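Local atomic coordinates of esterase (uncultured bacterium FLS12, PDB entry 4RGY), a protein that hydrolyses esters as a low-temperature-active alkaline esterase of marine-sediment origin, probably through the serine mechanism of its alpha/beta-hydrolase family. Residues 83-88 / 150-155; 132-137 / 192-197. All coordinates share one frame; numbering follows the deposited sequence.

Interaction 1: residues 83-88 / 150-155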
ATOM      1  N   ARG A  83      -3.977 -20.702   0.478  1.00 13.37           N
ATOM      2  CA  ARG A  83      -3.462 -22.016   0.099  1.00 14.60           C
ATOM      3  C   ARG A  83      -4.609 -22.940  -0.312  1.00 16.72           C
ATOM      4  O   ARG A  83      -4.731 -24.063   0.177  1.00 19.28           O
ATOM      5  CB  ARG A  83      -2.634 -22.627   1.236  1.00 15.26           C
ATOM      6  CG  ARG A  83      -1.376 -21.833   1.594  1.00 15.71           C
ATOM      7  CD  ARG A  83      -0.668 -22.430   2.810  1.00 14.85           C
ATOM      8  NE  ARG A  83      -0.309 -23.828   2.570  1.00 13.69           N
ATOM      9  CZ  ARG A  83       0.866 -24.227   2.087  1.00 14.43           C
ATOM     10  NH1 ARG A  83       1.822 -23.340   1.823  1.00 15.69           N
ATOM     11  NH2 ARG A  83       1.092 -25.520   1.886  1.00 16.95           N
ATOM     12  N   SER A  84      -5.437 -22.466  -1.238  1.00 14.70           N
ATOM     13  CA  SER A  84      -6.701 -23.131  -1.555  1.00 13.65           C
ATOM     14  C   SER A  84      -6.715 -23.957  -2.832  1.00 12.30           C
ATOM     15  O   SER A  84      -7.680 -24.668  -3.088  1.00 12.31           O
ATOM     16  CB  SER A  84      -7.776 -22.076  -1.716  1.00 13.52           C
ATOM     17  OG  SER A  84      -7.508 -21.278  -2.853  1.00 13.56           O
ATOM     18  N   PHE A  85      -5.671 -23.856  -3.642  1.00 12.64           N
ATOM     19  CA  PHE A  85      -5.694 -24.489  -4.952  1.00 11.57           C
ATOM     20  C   PHE A  85      -6.927 -24.081  -5.779  1.00 11.32           C
ATOM     21  O   PHE A  85      -7.407 -24.859  -6.596  1.00 12.89           O
ATOM     22  CB  PHE A  85      -5.557 -26.025  -4.841  1.00 13.48           C
ATOM     23  CG  PHE A  85      -4.161 -26.507  -5.062  1.00 14.33           C
ATOM     24  CD1 PHE A  85      -3.226 -26.472  -4.033  1.00 13.92           C
ATOM     25  CD2 PHE A  85      -3.762 -26.951  -6.314  1.00 15.55           C
ATOM     26  CE1 PHE A  85      -1.927 -26.883  -4.249  1.00 18.06           C
ATOM     27  CE2 PHE A  85      -2.460 -27.373  -6.535  1.00 17.77           C
ATOM     28  CZ  PHE A  85      -1.547 -27.343  -5.499  1.00 18.68           C
ATOM     29  N   TYR A  86      -7.411 -22.853  -5.593  1.00 11.03           N
ATOM     30  CA  TYR A  86      -8.504 -22.347  -6.438  1.00 11.28           C
ATOM     31  C   TYR A  86      -9.713 -23.281  -6.366  1.00 12.37           C
ATOM     32  O   TYR A  86     -10.395 -23.524  -7.360  1.00 13.57           O
ATOM     33  CB  TYR A  86      -7.997 -22.136  -7.886  1.00 12.83           C
ATOM     34  CG  TYR A  86      -6.844 -21.152  -7.891  1.00 11.37           C
ATOM     35  CD1 TYR A  86      -7.069 -19.786  -7.980  1.00 11.77           C
ATOM     36  CD2 TYR A  86      -5.531 -21.589  -7.747  1.00 12.62           C
ATOM     37  CE1 TYR A  86      -6.025 -18.877  -7.938  1.00 11.76           C
ATOM     38  CE2 TYR A  86      -4.473 -20.686  -7.709  1.00 12.08           C
ATOM     39  CZ  TYR A  86      -4.732 -19.330  -7.801  1.00 11.69           C
ATOM     40  OH  TYR A  86      -3.716 -18.410  -7.733  1.00 12.29           O
ATOM     41  N   THR A  87      -9.978 -23.782  -5.163  1.00 10.50           N
ATOM     42  CA  THR A  87     -11.002 -24.798  -4.938  1.00 11.23           C
ATOM     43  C   THR A  87     -12.035 -24.338  -3.902  1.00 11.55           C
ATOM     44  O   THR A  87     -11.688 -23.638  -2.942  1.00 13.72           O
ATOM     45  CB  THR A  87     -10.327 -26.105  -4.461  1.00 11.52           C
ATOM     46  OG1 THR A  87      -9.390 -26.536  -5.457  1.00 11.95           O
ATOM     47  CG2 THR A  87     -11.338 -27.230  -4.219  1.00 11.98           C
ATOM     48  N   ASP A  88     -13.299 -24.700  -4.109  1.00 11.71           N
ATOM     49  CA  ASP A  88     -14.287 -24.565  -3.046  1.00 12.49           C
ATOM     50  C   ASP A  88     -13.977 -25.671  -2.052  1.00 12.34           C
ATOM     51  O   ASP A  88     -14.317 -26.840  -2.250  1.00 13.05           O
ATOM     52  CB  ASP A  88     -15.712 -24.665  -3.588  1.00 13.36           C
ATOM     53  CG  ASP A  88     -16.171 -23.386  -4.261  1.00 13.43           C
ATOM     54  OD1 ASP A  88     -15.499 -22.340  -4.104  1.00 13.52           O
ATOM     55  OD2 ASP A  88     -17.224 -23.397  -4.938  1.00 16.00           O
ATOM     56  N   SER A 150       4.722 -23.955 -15.168  1.00 13.25           N
ATOM     57  CA  SER A 150       5.190 -24.868 -14.126  1.00 13.20           C
ATOM     58  C   SER A 150       4.041 -25.283 -13.220  1.00 12.95           C
ATOM     59  O   SER A 150       4.129 -25.188 -11.986  1.00 12.66           O
ATOM     60  CB  SER A 150       6.296 -24.202 -13.307  1.00 15.25           C
ATOM     61  OG  SER A 150       7.276 -23.644 -14.165  1.00 13.98           O
ATOM     62  N   GLY A 151       2.962 -25.756 -13.837  1.00 11.98           N
ATOM     63  CA  GLY A 151       1.728 -25.984 -13.111  1.00 12.55           C
ATOM     64  C   GLY A 151       1.703 -27.262 -12.298  1.00 11.87           C
ATOM     65  O   GLY A 151       2.356 -28.253 -12.646  1.00 13.84           O
ATOM     66  N   ALA A 152       0.959 -27.231 -11.197  1.00 12.20           N
ATOM     67  CA  ALA A 152       0.675 -28.437 -10.421  1.00 13.35           C
ATOM     68  C   ALA A 152      -0.534 -29.107 -11.069  1.00 11.86           C
ATOM     69  O   ALA A 152      -1.660 -29.019 -10.582  1.00 13.25           O
ATOM     70  CB  ALA A 152       0.384 -28.072  -8.965  1.00 13.73           C
ATOM     71  N   LEU A 153      -0.293 -29.749 -12.206  1.00 13.54           N
ATOM     72  CA  LEU A 153      -1.390 -30.143 -13.088  1.00 11.75           C
ATOM     73  C   LEU A 153      -2.020 -31.500 -12.785  1.00 13.79           C
ATOM     74  O   LEU A 153      -3.032 -31.847 -13.388  1.00 15.73           O
ATOM     75  CB  LEU A 153      -0.966 -30.068 -14.555  1.00 13.04           C
ATOM     76  CG  LEU A 153      -0.461 -28.691 -14.999  1.00 11.49           C
ATOM     77  CD1 LEU A 153      -0.258 -28.614 -16.509  1.00 14.31           C
ATOM     78  CD2 LEU A 153      -1.423 -27.610 -14.527  1.00 13.22           C
ATOM     79  N   ASP A 154      -1.431 -32.243 -11.851  1.00 15.24           N
ATOM     80  CA  ASP A 154      -2.015 -33.490 -11.372  1.00 15.50           C
ATOM     81  C   ASP A 154      -2.248 -33.383  -9.870  1.00 14.74           C
ATOM     82  O   ASP A 154      -1.301 -33.473  -9.081  1.00 18.23           O
ATOM     83  CB  ASP A 154      -1.108 -34.686 -11.696  1.00 17.22           C
ATOM     84  CG  ASP A 154      -1.789 -36.025 -11.438  1.00 19.33           C
ATOM     85  OD1 ASP A 154      -2.897 -36.041 -10.853  1.00 16.69           O
ATOM     86  OD2 ASP A 154      -1.207 -37.061 -11.816  1.00 20.75           O
ATOM     87  N   ILE A 155      -3.504 -33.190  -9.474  1.00 15.03           N
ATOM     88  CA  ILE A 155      -3.829 -33.029  -8.054  1.00 15.85           C
ATOM     89  C   ILE A 155      -4.254 -34.336  -7.364  1.00 19.03           C
ATOM     90  O   ILE A 155      -4.675 -34.326  -6.201  1.00 19.39           O
ATOM     91  CB  ILE A 155      -4.866 -31.892  -7.789  1.00 16.19           C
ATOM     92  CG1 ILE A 155      -6.089 -31.957  -8.722  1.00 14.55           C
ATOM     93  CG2 ILE A 155      -4.208 -30.531  -7.955  1.00 16.53           C
ATOM     94  CD1 ILE A 155      -6.978 -33.185  -8.580  1.00 17.06           C
TER
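The phenyl ring of F85 reaches over to the loop 150-155 and meets two aliphatic groups there. The methyl of A152 lies at the rim of the ring, near its plane, with CB 3.8 Å from F85 CE2 and 4.0 Å from F85 CZ. The second group, the CG2 methyl of I155, comes in obliquely, 3.9 Å from F85 CE2, and the ring and the isoleucine run alongside one another, pointing opposite ways. In I155 the CG2 branch stands anti to the carbonyl carbon, and this presents the methyl to the ring while CG1 leads elsewhere. No hydrogen bond joins the two loops, so the attraction is apolar. A flat, rigid aromatic suits the place because its CE2 corner meets both methyls, and the short alanine side chain offers the ring edge a single methyl. F85 and Y86 both take positive phi and psi, which turns the chain sharply, and polar bonds also brace this bend. S84 OG accepts from Y86 N at 3.2 Å, an ST turn, and T87 OG1 stands 2.8 Å from F85 O, well above the carbonyl plane. Cutting F85 back to an alanine is likely to open a gap beside A152 and I155 and part the two loops' apolar contact. The A152 backbone is hydrogen-bonded to that of S126, the probable nucleophile. The contact bridges the loops that follow strands 75-79 and 145-149; around it, M127 of helix 127-138 and I177 of helix 170-178 also touch F85, while Y130 and F178 of the same two helices touch I155.

Interaction 2: residues 132-137 / 192-197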
ATOM      1  N   ALA A 132      -5.604 -21.712 -13.604  1.00 12.09           N
ATOM      2  CA  ALA A 132      -5.854 -21.145 -14.928  1.00 12.54           C
ATOM      3  C   ALA A 132      -6.457 -22.174 -15.877  1.00 12.72           C
ATOM      4  O   ALA A 132      -7.428 -21.883 -16.582  1.00 13.03           O
ATOM      5  CB  ALA A 132      -4.569 -20.578 -15.514  1.00 12.99           C
ATOM      6  N   LEU A 133      -5.882 -23.372 -15.910  1.00 12.34           N
ATOM      7  CA  LEU A 133      -6.407 -24.406 -16.795  1.00 13.93           C
ATOM      8  C   LEU A 133      -7.768 -24.919 -16.321  1.00 12.44           C
ATOM      9  O   LEU A 133      -8.619 -25.261 -17.140  1.00 14.46           O
ATOM     10  CB  LEU A 133      -5.410 -25.555 -16.970  1.00 14.46           C
ATOM     11  CG  LEU A 133      -4.101 -25.187 -17.666  1.00 14.25           C
ATOM     12  CD1 LEU A 133      -3.268 -26.424 -17.873  1.00 15.03           C
ATOM     13  CD2 LEU A 133      -4.372 -24.495 -18.995  1.00 16.04           C
ATOM     14  N   LYS A 134      -7.988 -24.955 -15.010  1.00 12.16           N
ATOM     15  CA  LYS A 134      -9.307 -25.280 -14.484  1.00 13.34           C
ATOM     16  C   LYS A 134     -10.358 -24.267 -14.952  1.00 12.96           C
ATOM     17  O   LYS A 134     -11.439 -24.639 -15.410  1.00 14.17           O
ATOM     18  CB  LYS A 134      -9.269 -25.376 -12.959  1.00 13.28           C
ATOM     19  CG  LYS A 134     -10.581 -25.821 -12.337  1.00 13.10           C
ATOM     20  CD  LYS A 134     -10.485 -25.810 -10.811  1.00 12.81           C
ATOM     21  CE  LYS A 134     -11.826 -26.062 -10.144  1.00 13.54           C
ATOM     22  NZ  LYS A 134     -11.759 -25.858  -8.653  1.00 11.79           N
ATOM     23  N   LEU A 135     -10.032 -22.981 -14.845  1.00 13.01           N
ATOM     24  CA  LEU A 135     -10.917 -21.935 -15.347  1.00 13.49           C
ATOM     25  C   LEU A 135     -11.177 -22.086 -16.843  1.00 12.91           C
ATOM     26  O   LEU A 135     -12.328 -22.031 -17.282  1.00 15.65           O
ATOM     27  CB  LEU A 135     -10.335 -20.553 -15.048  1.00 13.20           C
ATOM     28  CG  LEU A 135     -10.529 -20.116 -13.591  1.00 12.52           C
ATOM     29  CD1 LEU A 135      -9.591 -18.958 -13.285  1.00 14.25           C
ATOM     30  CD2 LEU A 135     -11.974 -19.710 -13.296  1.00 14.32           C
ATOM     31  N   GLY A 136     -10.118 -22.294 -17.621  1.00 13.58           N
ATOM     32  CA  GLY A 136     -10.260 -22.377 -19.062  1.00 14.51           C
ATOM     33  C   GLY A 136     -11.076 -23.580 -19.500  1.00 15.49           C
ATOM     34  O   GLY A 136     -11.824 -23.500 -20.481  1.00 17.38           O
ATOM     35  N   MET A 137     -10.948 -24.687 -18.779  1.00 14.52           N
ATOM     36  CA  MET A 137     -11.622 -25.920 -19.181  1.00 14.71           C
ATOM     37  C   MET A 137     -12.998 -26.118 -18.536  1.00 17.09           C
ATOM     38  O   MET A 137     -13.826 -26.883 -19.051  1.00 19.03           O
ATOM     39  CB  MET A 137     -10.706 -27.129 -18.964  1.00 13.57           C
ATOM     40  CG  MET A 137      -9.457 -27.082 -19.848  1.00 14.46           C
ATOM     41  SD  MET A 137      -8.601 -28.668 -19.915  1.00 16.67           S
ATOM     42  CE  MET A 137      -7.820 -28.706 -18.319  1.00 17.47           C
ATOM     43  N   PHE A 192      -7.083 -33.797 -15.963  1.00 12.18           N
ATOM     44  CA  PHE A 192      -7.028 -34.858 -16.968  1.00 13.40           C
ATOM     45  C   PHE A 192      -8.435 -35.184 -17.464  1.00 12.90           C
ATOM     46  O   PHE A 192      -8.652 -35.343 -18.665  1.00 14.53           O
ATOM     47  CB  PHE A 192      -6.331 -36.103 -16.418  1.00 12.54           C
ATOM     48  CG  PHE A 192      -4.849 -35.946 -16.241  1.00 12.67           C
ATOM     49  CD1 PHE A 192      -4.330 -35.089 -15.268  1.00 14.34           C
ATOM     50  CD2 PHE A 192      -3.965 -36.643 -17.053  1.00 13.32           C
ATOM     51  CE1 PHE A 192      -2.957 -34.933 -15.110  1.00 14.28           C
ATOM     52  CE2 PHE A 192      -2.598 -36.508 -16.893  1.00 14.06           C
ATOM     53  CZ  PHE A 192      -2.087 -35.653 -15.922  1.00 16.56           C
ATOM     54  N   ALA A 193      -9.393 -35.237 -16.543  1.00 11.43           N
ATOM     55  CA  ALA A 193     -10.789 -35.463 -16.896  1.00 13.44           C
ATOM     56  C   ALA A 193     -11.371 -34.277 -17.650  1.00 13.30           C
ATOM     57  O   ALA A 193     -12.104 -34.444 -18.633  1.00 14.37           O
ATOM     58  CB  ALA A 193     -11.618 -35.754 -15.635  1.00 13.69           C
ATOM     59  N   LEU A 194     -11.057 -33.065 -17.198  1.00 12.86           N
ATOM     60  CA  LEU A 194     -11.544 -31.876 -17.873  1.00 13.56           C
ATOM     61  C   LEU A 194     -11.037 -31.822 -19.318  1.00 12.12           C
ATOM     62  O   LEU A 194     -11.778 -31.426 -20.223  1.00 13.36           O
ATOM     63  CB  LEU A 194     -11.151 -30.609 -17.104  1.00 11.35           C
ATOM     64  CG  LEU A 194     -11.732 -30.492 -15.679  1.00 12.41           C
ATOM     65  CD1 LEU A 194     -11.270 -29.195 -15.049  1.00 13.97           C
ATOM     66  CD2 LEU A 194     -13.253 -30.574 -15.654  1.00 15.25           C
ATOM     67  N   ALA A 195      -9.786 -32.225 -19.530  1.00 12.94           N
ATOM     68  CA  ALA A 195      -9.218 -32.271 -20.869  1.00 13.08           C
ATOM     69  C   ALA A 195      -9.986 -33.255 -21.756  1.00 14.15           C
ATOM     70  O   ALA A 195     -10.225 -32.980 -22.926  1.00 14.20           O
ATOM     71  CB  ALA A 195      -7.736 -32.621 -20.810  1.00 14.74           C
ATOM     72  N   GLU A 196     -10.396 -34.393 -21.201  1.00 12.43           N
ATOM     73  CA  GLU A 196     -11.227 -35.333 -21.959  1.00 14.60           C
ATOM     74  C   GLU A 196     -12.553 -34.710 -22.396  1.00 15.59           C
ATOM     75  O   GLU A 196     -13.039 -34.958 -23.503  1.00 16.24           O
ATOM     76  CB  GLU A 196     -11.463 -36.635 -21.177  1.00 15.18           C
ATOM     77  CG  GLU A 196     -10.194 -37.442 -20.944  1.00 16.56           C
ATOM     78  CD  GLU A 196     -10.469 -38.882 -20.577  1.00 24.85           C
ATOM     79  OE1 GLU A 196     -11.224 -39.551 -21.312  1.00 26.96           O
ATOM     80  OE2 GLU A 196      -9.932 -39.341 -19.547  1.00 27.05           O
ATOM     81  N   ARG A 197     -13.154 -33.899 -21.527  1.00 14.78           N
ATOM     82  CA  ARG A 197     -14.369 -33.186 -21.914  1.00 15.89           C
ATOM     83  C   ARG A 197     -14.090 -32.259 -23.087  1.00 16.29           C
ATOM     84  O   ARG A 197     -14.839 -32.234 -24.068  1.00 17.04           O
ATOM     85  CB  ARG A 197     -14.910 -32.334 -20.765  1.00 16.70           C
ATOM     86  CG  ARG A 197     -15.132 -33.058 -19.463  1.00 16.53           C
ATOM     87  CD  ARG A 197     -15.657 -32.042 -18.456  1.00 16.62           C
ATOM     88  NE  ARG A 197     -15.878 -32.625 -17.143  1.00 16.56           N
ATOM     89  CZ  ARG A 197     -16.475 -31.997 -16.132  1.00 16.96           C
ATOM     90  NH1 ARG A 197     -16.898 -30.749 -16.278  1.00 17.98           N
ATOM     91  NH2 ARG A 197     -16.626 -32.618 -14.976  1.00 17.82           N
TER
HETATM   92  O   HOH W   1     -16.326 -28.511 -18.423  1.00 26.87           O
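Helix 127-138, which follows the probable nucleophile elbow of this alpha/beta-hydrolase fold, packs here against helix 191-200. The two short segments run in nearly the same direction, with their axes 10.1 Å apart at closest approach and an angle of 29° between them. M137 and L194 carry the contact, their side chains meeting at a slant: M137 CB lies 4.0 Å from L194 CB, and the terminal methyl of M137 touches that same CB. The bend of the methionine at chi3 (-75°) turns CE back to the leucine, while SD rests against the backbone of A195, 3.8 Å from its N, and 4.1 Å from A195 CB. A long, flexible methionine can follow this uneven surface, and the small alanine lets the sulfur come close to the helix backbone. K134 adds its aliphatic stem, whose CG lies 4.4 Å from L194 CD1; its extended chain carries NZ away to a hydrogen bond with Y86 O. L191 and M198 of helix 191-200 extend the apolar surface along M137, and V229 and L232 of helix 219-232 touch A195. At the margin, within helix 191-200, L194 CD2 sits 3.5 Å above the centre of one face of the R197 guanidinium. In the plane of that group, a water accepts from R197 NH1 at 3.2 Å and donates to M137 O at 3.0 Å. The chemistry thus implies a seam held mainly by dispersion between buried apolar groups, with one water linking a backbone carbonyl near the end of helix 127-138 to an exposed, presumably charged arginine.

Both contacts lie in the interior, but they tie different elements. Interaction 1 joins two irregular loops above strand ends, close to the probable catalytic serine; interaction 2 joins two helices farther from the centre of the chain. Aromatic-to-methyl contact serves the loops, and the bend of 83-88 carries internal side-chain hydrogen bonds, whereas the helices bond most of their backbone internally and meet through flexible aliphatic and sulfur-bearing chains, with water at the solvent-facing margin. Helix 127-138 connects the two: it covers part of the F85 cluster, and its K134 ties interaction 2 to the 83-88 loop. F192 also packs against L153 and D154.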